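NADPH-dependent glyoxylate/hydroxypyruvate reductase from Rhizobium meliloti probably reduces glyoxylate and hydroxypyruvate to the corresponding hydroxyacids, using NADPH as the hydride donor. One contact in two of its structures: PDB 5UNN (chain A, 2.00 Å), residues V142-M147 and V197-L202, and PDB 4Z0P (chain B, 1.70 Å), residues V143-M148 and V198-L203. Both blocks share one frame: the second was fitted to the first on N, CA, C and O of the twelve residues, RMSD 0.17 Å. Numbering follows each deposited sequence.

Structure 1 (5UNN); sequences VGIMGM and VGLLPL.
Val197 and Gly143 link two neighbouring parallel strands, 141-145 and 195-198, of the seven-stranded sheet in the Rossmann-type nucleotide-binding domain. Val197 N gives Gly143 O a bond of 2.8 Å, with 176° at the hydrogen. Val197 O accepts from Met145 N at 2.9 Å, and Met145 O accepts from Leu199 N at 3.0 Å, extending the pairing past the last bridged residues. On the face bearing Val197, Val142 CG1 meets Val197 CG2 at 3.6 Å, while Ile144 lies alongside Val197, pointing the same way. Leu200 reaches back over the first strand's end. From CB, a chi1 of -71° turns CG anti to the carbonyl carbon and brings it to 3.5 Å from Met145 O; beyond it, CD1 meets Met145 CB, and CD2 meets Gly146 CA at 3.6 Å. Gly146, with phi at 113°, turns the chain away from the strand and fits the first glycine of a GxGxxG pattern. Next to it, Met147 belongs to the NADPH site known for this protein, though none is bound to this chain.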
loop_
_atom_site.group_PDB
_atom_site.type_symbol
_atom_site.label_atom_id
_atom_site.label_comp_id
_atom_site.label_asym_id
_atom_site.label_seq_id
_atom_site.Cartn_x
_atom_site.Cartn_y
_atom_site.Cartn_z
ATOM N N VAL A 142 10.416 -13.089 -0.141
ATOM C CA VAL A 142 10.871 -11.717 -0.136
ATOM C C VAL A 142 12.192 -11.681 0.637
ATOM O O VAL A 142 12.257 -12.091 1.793
ATOM C CB VAL A 142 9.863 -10.763 0.510
ATOM C CG1 VAL A 142 10.378 -9.318 0.437
ATOM C CG2 VAL A 142 8.495 -10.864 -0.178
ATOM N N GLY A 143 13.236 -11.198 -0.019
ATOM C CA GLY A 143 14.564 -11.069 0.571
ATOM C C GLY A 143 14.825 -9.596 0.775
ATOM O O GLY A 143 14.811 -8.822 -0.206
ATOM N N ILE A 144 15.036 -9.200 2.027
ATOM C CA ILE A 144 15.239 -7.819 2.379
ATOM C C ILE A 144 16.736 -7.565 2.672
ATOM O O ILE A 144 17.307 -8.159 3.601
ATOM C CB ILE A 144 14.399 -7.438 3.621
ATOM C CG1 ILE A 144 12.905 -7.647 3.314
ATOM C CG2 ILE A 144 14.660 -5.977 4.003
ATOM C CD1 ILE A 144 12.003 -7.512 4.514
ATOM N N MET A 145 17.340 -6.676 1.881
ATOM C CA MET A 145 18.690 -6.229 2.153
ATOM C C MET A 145 18.590 -4.961 2.994
ATOM O O MET A 145 18.048 -3.953 2.551
ATOM C CB MET A 145 19.508 -6.028 0.859
ATOM C CG MET A 145 19.792 -7.355 0.156
ATOM S SD MET A 145 20.667 -7.251 -1.418
ATOM C CE MET A 145 22.265 -6.588 -0.935
ATOM N N GLY A 146 19.097 -5.050 4.213
ATOM C CA GLY A 146 19.030 -3.981 5.208
ATOM C C GLY A 146 18.131 -4.438 6.342
ATOM O O GLY A 146 16.893 -4.503 6.176
ATOM N N MET A 147 18.749 -4.757 7.485
ATOM C CA MET A 147 18.059 -5.265 8.669
ATOM C C MET A 147 18.153 -4.287 9.850
ATOM O O MET A 147 18.180 -4.698 11.018
ATOM C CB MET A 147 18.633 -6.632 9.048
ATOM C CG MET A 147 18.218 -7.794 8.161
ATOM S SD MET A 147 16.535 -8.252 8.450
ATOM C CE MET A 147 15.691 -7.460 7.087
ATOM N N VAL A 197 14.004 -6.680 -1.862
ATOM C CA VAL A 197 13.641 -5.387 -1.292
ATOM C C VAL A 197 14.870 -4.697 -0.718
ATOM O O VAL A 197 15.531 -5.255 0.159
ATOM C CB VAL A 197 12.562 -5.522 -0.195
ATOM C CG1 VAL A 197 12.311 -4.185 0.483
ATOM C CG2 VAL A 197 11.262 -6.011 -0.814
ATOM N N GLY A 198 15.140 -3.483 -1.202
ATOM C CA GLY A 198 16.249 -2.658 -0.709
ATOM C C GLY A 198 15.781 -1.638 0.328
ATOM O O GLY A 198 15.013 -0.709 -0.005
ATOM N N LEU A 199 16.250 -1.818 1.556
ATOM C CA LEU A 199 16.073 -0.867 2.657
ATOM C C LEU A 199 17.432 -0.577 3.354
ATOM O O LEU A 199 17.532 -0.555 4.582
ATOM C CB LEU A 199 15.029 -1.393 3.641
ATOM C CG LEU A 199 13.604 -1.464 3.078
ATOM C CD1 LEU A 199 12.678 -2.252 3.975
ATOM C CD2 LEU A 199 13.072 -0.064 2.839
ATOM N N LEU A 200 18.453 -0.319 2.546
ATOM C CA LEU A 200 19.791 -0.019 3.021
ATOM C C LEU A 200 20.042 1.512 3.057
ATOM O O LEU A 200 19.494 2.259 2.243
ATOM C CB LEU A 200 20.821 -0.665 2.094
ATOM C CG LEU A 200 20.999 -2.170 2.093
ATOM C CD1 LEU A 200 21.795 -2.573 0.845
ATOM C CD2 LEU A 200 21.727 -2.623 3.341
ATOM N N PRO A 201 20.899 1.975 3.966
ATOM C CA PRO A 201 21.439 3.323 3.812
ATOM C C PRO A 201 22.437 3.363 2.659
ATOM O O PRO A 201 22.845 2.325 2.172
ATOM C CB PRO A 201 22.152 3.577 5.132
ATOM C CG PRO A 201 22.561 2.224 5.582
ATOM C CD PRO A 201 21.531 1.241 5.073
ATOM N N LEU A 202 22.777 4.569 2.200
ATOM C CA LEU A 202 23.839 4.783 1.268
ATOM C C LEU A 202 25.143 4.957 2.035
ATOM O O LEU A 202 25.320 5.940 2.744
ATOM C CB LEU A 202 23.593 6.027 0.415
ATOM C CG LEU A 202 24.683 6.336 -0.644
ATOM C CD1 LEU A 202 24.850 5.152 -1.586
ATOM C CD2 LEU A 202 24.361 7.565 -1.470
#

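Structure 2 (4Z0P); sequences VGIMGM and VGLLPL. With NDP (NADPH dihydro-nicotinamide-adenine-dinucleotide phosphate), chain C.
Val198 N gives Gly144 O a bond of 2.9 Å, with 172° at the hydrogen. Val198 O accepts from Met146 N, and Met146 O from Leu200 N, at the same length, extending the pairing past the last bridged residues. On the face bearing Val198, Val143 CG1 meets Val198 CG2 at 3.7 Å, while Ile145 lies alongside Val198, pointing the same way. Leu201 reaches back over the first strand's end. From CB, a chi1 of -71° turns CG anti to the carbonyl carbon and brings it to 3.6 Å from Met146 O; beyond it, CD1 meets Met146 CB, and CD2 meets Gly147 CA at 3.7 Å and NADPH O4B at 3.6 Å. Gly147, with phi at 107°, turns the chain away from the strand and fits the first glycine of a GxGxxG pattern. Next to it, in the conformer described, Met148 N gives NADPH O3B a weak bond (3.0 Å). Pro202 CD comes within 3.4 Å of O4B, the adenosine ribose's ring oxygen, and Pro202 CB within 3.2 Å of O3D; the loops following both strands thus line part of the dinucleotide site.

Comparison
Backbone bonds across the two segments are kept, among them Val197(A) N to Gly143(A) O, which matches Val198(B) N to Gly144(B) O, Met145(A) N to Val197(A) O, which matches Met146(B) N to Val198(B) O, and Leu199(A) N to Met145(A) O, which matches Leu200(B) N to Met146(B) O. The packing across them is likewise unchanged, since the side chains of Val142(A), Ile144(A), Met145(A), Val197(A), Leu199(A) and Leu200(A) coincide with their counterparts within the error. What differs is the bound group. NADPH is present in structure 2 alone, where it touches Gly147(B), Met148(B), Leu200(B), Leu201(B) and Pro202(B); in structure 1 a chloride ion takes up this place, wholly or in part. The comparable CA atoms coincide within the error, so the backbone is alike with and without NADPH. Without leaving the place held by Leu200(A), Leu201(B) adds a contact of CD2 with NADPH O4B at 3.6 Å. Pro202(B) gains the closer apposition, its CB standing 3.2 Å from NADPH O3D.

Structure 2 (4Z0P)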
loop_
_atom_site.group_PDB
_atom_site.type_symbol
_atom_site.label_atom_id
_atom_site.label_comp_id
_atom_site.label_asym_id
_atom_site.label_seq_id
_atom_site.Cartn_x
_atom_site.Cartn_y
_atom_site.Cartn_z
ATOM N N VAL B 143 10.370 -13.133 -0.198
ATOM C CA VAL B 143 10.831 -11.732 -0.186
ATOM C C VAL B 143 12.132 -11.700 0.586
ATOM O O VAL B 143 12.205 -12.177 1.731
ATOM C CB VAL B 143 9.819 -10.780 0.467
ATOM C CG1 VAL B 143 10.330 -9.339 0.419
ATOM C CG2 VAL B 143 8.449 -10.894 -0.206
ATOM N N GLY B 144 13.156 -11.145 -0.036
ATOM C CA GLY B 144 14.462 -11.035 0.593
ATOM C C GLY B 144 14.759 -9.568 0.807
ATOM O O GLY B 144 14.768 -8.815 -0.156
ATOM N N ILE B 145 15.012 -9.170 2.052
ATOM C CA ILE B 145 15.244 -7.769 2.379
ATOM C C ILE B 145 16.706 -7.548 2.695
ATOM O O ILE B 145 17.253 -8.210 3.584
ATOM C CB ILE B 145 14.386 -7.321 3.577
ATOM C CG1 ILE B 145 12.895 -7.491 3.243
ATOM C CG2 ILE B 145 14.690 -5.862 3.916
ATOM C CD1 ILE B 145 12.005 -7.436 4.452
ATOM N N MET B 146 17.346 -6.655 1.923
ATOM C CA MET B 146 18.710 -6.205 2.200
ATOM C C MET B 146 18.633 -4.937 3.057
ATOM O O MET B 146 18.141 -3.897 2.605
ATOM C CB MET B 146 19.495 -5.983 0.923
ATOM C CG MET B 146 19.853 -7.287 0.232
ATOM S SD MET B 146 20.596 -7.173 -1.393
ATOM C CE MET B 146 22.146 -6.414 -1.021
ATOM N N GLY B 147 19.151 -5.050 4.288
ATOM C CA GLY B 147 19.043 -4.021 5.327
ATOM C C GLY B 147 18.064 -4.464 6.386
ATOM O O GLY B 147 16.861 -4.465 6.144
ATOM N N MET B 148 18.573 -4.874 7.540
ATOM C CA MET B 148 17.786 -5.445 8.642
ATOM C C MET B 148 17.821 -4.514 9.846
ATOM O O MET B 148 18.061 -4.952 10.977
ATOM C CB MET B 148 18.370 -6.807 9.046
ATOM C CG MET B 148 17.992 -7.946 8.128
ATOM S SD MET B 148 16.291 -8.445 8.439
ATOM C CE MET B 148 15.422 -7.587 7.133
ATOM N N VAL B 198 14.009 -6.594 -1.820
ATOM C CA VAL B 198 13.664 -5.291 -1.249
ATOM C C VAL B 198 14.916 -4.658 -0.669
ATOM O O VAL B 198 15.558 -5.234 0.217
ATOM C CB VAL B 198 12.624 -5.411 -0.127
ATOM C CG1 VAL B 198 12.360 -4.065 0.554
ATOM C CG2 VAL B 198 11.304 -5.936 -0.700
ATOM N N GLY B 199 15.248 -3.468 -1.154
ATOM C CA GLY B 199 16.361 -2.690 -0.633
ATOM C C GLY B 199 15.922 -1.661 0.418
ATOM O O GLY B 199 15.164 -0.740 0.119
ATOM N N LEU B 200 16.433 -1.825 1.630
ATOM C CA LEU B 200 16.264 -0.882 2.739
ATOM C C LEU B 200 17.611 -0.617 3.422
ATOM O O LEU B 200 17.717 -0.614 4.638
ATOM C CB LEU B 200 15.247 -1.405 3.726
ATOM C CG LEU B 200 13.801 -1.294 3.209
ATOM C CD1 LEU B 200 12.859 -2.091 4.104
ATOM C CD2 LEU B 200 13.353 0.144 3.102
ATOM N N LEU B 201 18.617 -0.387 2.595
ATOM C CA LEU B 201 19.975 -0.048 3.042
ATOM C C LEU B 201 20.168 1.468 3.009
ATOM O O LEU B 201 19.607 2.152 2.157
ATOM C CB LEU B 201 21.015 -0.651 2.101
ATOM C CG LEU B 201 21.223 -2.173 2.106
ATOM C CD1 LEU B 201 22.034 -2.599 0.898
ATOM C CD2 LEU B 201 21.874 -2.615 3.407
ATOM N N PRO B 202 20.998 1.996 3.911
ATOM C CA PRO B 202 21.509 3.363 3.733
ATOM C C PRO B 202 22.430 3.436 2.520
ATOM O O PRO B 202 22.907 2.393 2.054
ATOM C CB PRO B 202 22.291 3.639 5.009
ATOM C CG PRO B 202 22.576 2.290 5.602
ATOM C CD PRO B 202 21.707 1.255 4.968
ATOM N N LEU B 203 22.621 4.649 1.999
ATOM C CA LEU B 203 23.714 4.927 1.065
ATOM C C LEU B 203 24.951 5.198 1.868
ATOM O O LEU B 203 24.990 6.143 2.667
ATOM C CB LEU B 203 23.452 6.137 0.165
ATOM C CG LEU B 203 24.557 6.421 -0.879
ATOM C CD1 LEU B 203 24.861 5.242 -1.783
ATOM C CD2 LEU B 203 24.196 7.637 -1.704
HETATM P PA NDP C . 19.205 1.337 10.109
HETATM O O1A NDP C . 20.536 2.004 10.419
HETATM O O2A NDP C . 18.321 0.996 11.262
HETATM O O5B NDP C . 19.550 0.008 9.320
HETATM C C5B NDP C . 20.523 -0.078 8.300
HETATM C C4B NDP C . 20.733 -1.532 7.977
HETATM O O4B NDP C . 21.587 -1.586 6.836
HETATM C C3B NDP C . 21.430 -2.325 9.081
HETATM O O3B NDP C . 20.866 -3.632 9.094
HETATM C C2B NDP C . 22.869 -2.367 8.616
HETATM O O2B NDP C . 23.611 -3.485 9.063
HETATM C C1B NDP C . 22.656 -2.469 7.128
HETATM N N9A NDP C . 23.887 -2.090 6.415
HETATM C C8A NDP C . 24.502 -0.894 6.321
HETATM N N7A NDP C . 25.596 -0.917 5.594
HETATM C C5A NDP C . 25.694 -2.219 5.190
HETATM C C6A NDP C . 26.641 -2.914 4.413
HETATM N N6A NDP C . 27.716 -2.308 3.858
HETATM N N1A NDP C . 26.447 -4.245 4.194
HETATM C C2A NDP C . 25.380 -4.842 4.743
HETATM N N3A NDP C . 24.428 -4.290 5.502
HETATM C C4A NDP C . 24.640 -2.960 5.681
HETATM O O3 NDP C . 18.510 2.318 9.030
HETATM P PN NDP C . 16.903 2.378 8.818
HETATM O O1N NDP C . 16.346 1.001 8.691
HETATM O O2N NDP C . 16.289 3.319 9.793
HETATM O O5D NDP C . 16.899 3.160 7.431
HETATM C C5D NDP C . 17.474 2.549 6.293
HETATM C C4D NDP C . 17.572 3.541 5.143
HETATM O O4D NDP C . 16.290 3.740 4.544
HETATM C C3D NDP C . 18.001 4.958 5.496
HETATM O O3D NDP C . 19.432 5.034 5.658
HETATM C C2D NDP C . 17.512 5.815 4.346
HETATM O O2D NDP C . 18.526 5.922 3.329
HETATM C C1D NDP C . 16.343 4.952 3.807
HETATM N N1N NDP C . 15.047 5.627 3.907
HETATM C C2N NDP C . 14.317 5.943 2.766
HETATM C C3N NDP C . 13.101 6.553 2.838
HETATM C C7N NDP C . 12.222 6.769 1.642
HETATM O O7N NDP C . 11.272 7.568 1.755
HETATM N N7N NDP C . 12.475 6.142 0.513
HETATM C C4N NDP C . 12.565 6.948 4.163
HETATM C C5N NDP C . 13.418 6.590 5.323
HETATM C C6N NDP C . 14.564 5.951 5.183
HETATM P P2B NDP C . 24.115 -3.593 10.589
HETATM O O1X NDP C . 22.857 -3.878 11.367
HETATM O O2X NDP C . 25.057 -4.782 10.517
HETATM O O3X NDP C . 24.766 -2.304 10.925
#